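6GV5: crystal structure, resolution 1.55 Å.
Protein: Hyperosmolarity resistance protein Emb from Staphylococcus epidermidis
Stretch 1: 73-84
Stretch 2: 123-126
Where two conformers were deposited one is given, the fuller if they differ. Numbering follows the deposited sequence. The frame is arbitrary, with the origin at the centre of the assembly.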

# COMPACT_ATOMS: atom_id res chain seq x y z
N ASN A 73 -15.23 -17.14 -8.68
CA ASN A 73 -16.38 -17.29 -7.79
C ASN A 73 -17.43 -16.21 -7.93
O ASN A 73 -18.55 -16.39 -7.41
CB ASN A 73 -15.91 -17.34 -6.33
CG ASN A 73 -14.96 -18.48 -6.08
OD1 ASN A 73 -13.86 -18.29 -5.57
ND2 ASN A 73 -15.37 -19.69 -6.45
N SER A 74 -17.13 -15.09 -8.59
CA SER A 74 -18.13 -14.08 -8.85
C SER A 74 -18.88 -14.41 -10.14
O SER A 74 -18.80 -15.52 -10.67
CB SER A 74 -17.47 -12.70 -8.92
OG SER A 74 -16.72 -12.59 -10.13
N ASN A 75 -19.61 -13.43 -10.67
CA ASN A 75 -20.23 -13.55 -11.98
C ASN A 75 -19.31 -13.14 -13.13
O ASN A 75 -19.77 -13.00 -14.26
CB ASN A 75 -21.50 -12.71 -12.04
CG ASN A 75 -22.74 -13.52 -11.81
OD1 ASN A 75 -23.59 -13.63 -12.70
ND2 ASN A 75 -22.84 -14.12 -10.63
N TYR A 76 -18.03 -12.96 -12.84
CA TYR A 76 -17.06 -12.49 -13.83
C TYR A 76 -17.15 -13.24 -15.15
O TYR A 76 -17.13 -12.62 -16.22
CB TYR A 76 -15.65 -12.64 -13.23
CG TYR A 76 -14.51 -12.29 -14.15
CD1 TYR A 76 -13.89 -13.25 -14.92
CD2 TYR A 76 -14.02 -11.00 -14.19
CE1 TYR A 76 -12.84 -12.93 -15.75
CE2 TYR A 76 -12.96 -10.66 -15.01
CZ TYR A 76 -12.36 -11.63 -15.78
OH TYR A 76 -11.29 -11.30 -16.60
N ILE A 77 -17.20 -14.56 -15.10
CA ILE A 77 -17.21 -15.32 -16.36
C ILE A 77 -18.44 -14.99 -17.20
O ILE A 77 -18.37 -15.03 -18.43
CB ILE A 77 -17.09 -16.83 -16.07
CG1 ILE A 77 -15.71 -17.12 -15.45
CG2 ILE A 77 -17.30 -17.63 -17.34
CD1 ILE A 77 -15.54 -18.53 -14.91
N ASN A 78 -19.56 -14.65 -16.56
CA ASN A 78 -20.81 -14.37 -17.26
C ASN A 78 -21.06 -12.89 -17.50
O ASN A 78 -22.08 -12.53 -18.09
CB ASN A 78 -21.99 -14.95 -16.48
CG ASN A 78 -21.90 -16.44 -16.29
OD1 ASN A 78 -21.64 -17.19 -17.23
ND2 ASN A 78 -22.11 -16.90 -15.05
N GLU A 79 -20.16 -12.01 -17.06
CA GLU A 79 -20.46 -10.60 -17.04
C GLU A 79 -20.19 -9.95 -18.39
O GLU A 79 -19.51 -10.52 -19.26
CB GLU A 79 -19.65 -9.90 -15.94
CG GLU A 79 -20.46 -9.61 -14.69
CD GLU A 79 -21.58 -8.61 -14.92
OE1 GLU A 79 -21.62 -7.98 -16.01
OE2 GLU A 79 -22.43 -8.45 -14.03
N ASP A 80 -20.73 -8.75 -18.56
CA ASP A 80 -20.50 -7.97 -19.76
C ASP A 80 -19.04 -7.53 -19.83
O ASP A 80 -18.38 -7.32 -18.81
CB ASP A 80 -21.40 -6.74 -19.80
CG ASP A 80 -22.87 -7.09 -19.79
OD1 ASP A 80 -23.23 -8.14 -20.37
OD2 ASP A 80 -23.66 -6.32 -19.22
N VAL A 81 -18.54 -7.36 -21.06
CA VAL A 81 -17.12 -7.08 -21.25
C VAL A 81 -16.71 -5.80 -20.54
O VAL A 81 -15.60 -5.70 -20.01
CB VAL A 81 -16.79 -7.04 -22.75
CG1 VAL A 81 -17.53 -5.90 -23.43
CG2 VAL A 81 -15.30 -6.89 -22.97
N SER A 82 -17.59 -4.80 -20.50
CA SER A 82 -17.23 -3.55 -19.85
C SER A 82 -16.87 -3.78 -18.38
O SER A 82 -15.89 -3.21 -17.87
CB SER A 82 -18.37 -2.53 -19.96
OG SER A 82 -19.55 -3.01 -19.33
N GLU A 83 -17.66 -4.60 -17.68
CA GLU A 83 -17.39 -4.85 -16.27
C GLU A 83 -16.11 -5.65 -16.08
O GLU A 83 -15.37 -5.43 -15.12
CB GLU A 83 -18.57 -5.57 -15.62
CG GLU A 83 -19.74 -4.67 -15.24
CD GLU A 83 -20.77 -4.53 -16.35
OE1 GLU A 83 -20.38 -4.59 -17.53
OE2 GLU A 83 -21.97 -4.36 -16.03
N LYS A 84 -15.85 -6.61 -16.97
CA LYS A 84 -14.63 -7.40 -16.89
C LYS A 84 -13.40 -6.55 -17.17
O LYS A 84 -12.38 -6.68 -16.49
CB LYS A 84 -14.70 -8.59 -17.85
CG LYS A 84 -15.83 -9.54 -17.52
CD LYS A 84 -15.95 -10.64 -18.54
CE LYS A 84 -14.84 -11.66 -18.38
NZ LYS A 84 -14.98 -12.75 -19.39
N GLN A 123 -17.20 -5.12 -6.96
CA GLN A 123 -18.60 -5.12 -6.54
C GLN A 123 -19.53 -5.35 -7.72
O GLN A 123 -20.55 -6.04 -7.59
CB GLN A 123 -18.91 -3.79 -5.84
CG GLN A 123 -20.32 -3.67 -5.30
CD GLN A 123 -20.57 -2.32 -4.64
OE1 GLN A 123 -20.16 -1.28 -5.15
NE2 GLN A 123 -21.24 -2.34 -3.50
N ASN A 124 -19.21 -4.78 -8.87
CA ASN A 124 -20.06 -4.93 -10.04
C ASN A 124 -20.00 -6.33 -10.62
O ASN A 124 -20.77 -6.63 -11.53
CB ASN A 124 -19.67 -3.91 -11.10
CG ASN A 124 -20.11 -2.51 -10.74
OD1 ASN A 124 -21.10 -2.32 -10.03
ND2 ASN A 124 -19.36 -1.51 -11.20
N LEU A 125 -19.11 -7.18 -10.11
CA LEU A 125 -19.03 -8.57 -10.55
C LEU A 125 -19.78 -9.52 -9.63
O LEU A 125 -19.97 -10.68 -10.00
CB LEU A 125 -17.57 -9.02 -10.62
CG LEU A 125 -16.58 -8.28 -11.51
CD1 LEU A 125 -15.19 -8.84 -11.23
CD2 LEU A 125 -16.95 -8.42 -12.97
N HIS A 126 -20.18 -9.07 -8.45
CA HIS A 126 -20.91 -9.93 -7.54
C HIS A 126 -22.40 -9.83 -7.83
O HIS A 126 -23.09 -10.85 -7.83
CB HIS A 126 -20.61 -9.57 -6.09
CG HIS A 126 -19.19 -9.81 -5.70
ND1 HIS A 126 -18.65 -11.07 -5.61
CD2 HIS A 126 -18.19 -8.95 -5.39
CE1 HIS A 126 -17.38 -10.98 -5.26
NE2 HIS A 126 -17.07 -9.71 -5.12

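The contact is built around one side chain, Leu125, and one backbone hydrogen bond. Leu125 gives up far more surface to the other stretch than any other residue here, and it does so although its CA-to-CB bond runs sideways. The chi1 m (-58°), chi2 t (173°) rotamer, among the commonest for leucine, brings both methyls to Tyr76: CD1 lies 3.8 Å from CD2 of Tyr76, at the edge of the ring and near its plane, and CD2 of Leu125 lies 4.1 Å from the same ring atom. CD2 of Leu125 also lies 4.2 Å from CB of Glu83, 4.1 Å from CG of Glu79 and 4.0 Å from the backbone O of Glu83. Much of the apolar lining thus comes from the methylene carbons of glutamates, whose carboxylates lie farther from the leucine than these carbons.

The polar anchor sits beside this pocket. Asn75 N donates to Leu125 O at 2.9 Å, with an N-H...acceptor angle of 154°, so the leucine is held by its backbone as well as its side chain. Leu125 lies within a type I turn from Gln123 to His126, closed by His126 N to Gln123 O at 3.2 Å.

Ser74 is the first residue to leave helical phi/psi after a helix, and its p rotamer (72°) serves the chain that follows: Tyr76 N donates to Ser74 OG at 3.0 Å and 152°. The same hydroxyl is also hydrogen-bonded elsewhere in the structure. Across the contact, Ser74 works by packing, with OG 3.7 Å from CB of Leu125 and CB 3.4 Å from O of Leu125. Its CB also lies 3.9 Å from ND1 of His126, whose CA-to-CB bond points away although the end of the side chain comes nearer; at chi1 -65° and chi2 -68° the imidazole meets Ser74 obliquely.

Tyr76 takes chi1 t (176°) with its ring nearly perpendicular at chi2 -92°. Its hydroxyl is hydrogen-bonded elsewhere in the structure, and its ring edge meets the leucine. The 3-10 segment that includes Tyr76 turns the chain, with Asn78 N bonded to Asn75 O at 2.8 Å, and the chain then returns to the leucine at Glu79.

Glu79 and Asn75 both have chi1 between wells, at -102° and -99°. The side chain of Glu79, with chi2 m, folds back so that OE1 accepts from Asp80 N, 2.8 Å away at 149°, while CG faces the leucine. Its other oxygen, OE2, stands 3.5 Å from O of Asn124, a close approach of two oxygens with no hydrogen bond between them. Asp80 occupies the N-cap position, yet its side chain makes no capping bond.

Glu83 has chi1 m and chi2 p (90°), a bent shape that brings OE1 2.5 Å from Ser82 OG, its hydrogen-bond donor, and leaves CG 4.2 Å from CB of Asn124. The rule to read here is economical: a glutamate can fix its carboxylate with a local hydrogen bond and spend its methylenes on a neighbour's apolar side chain.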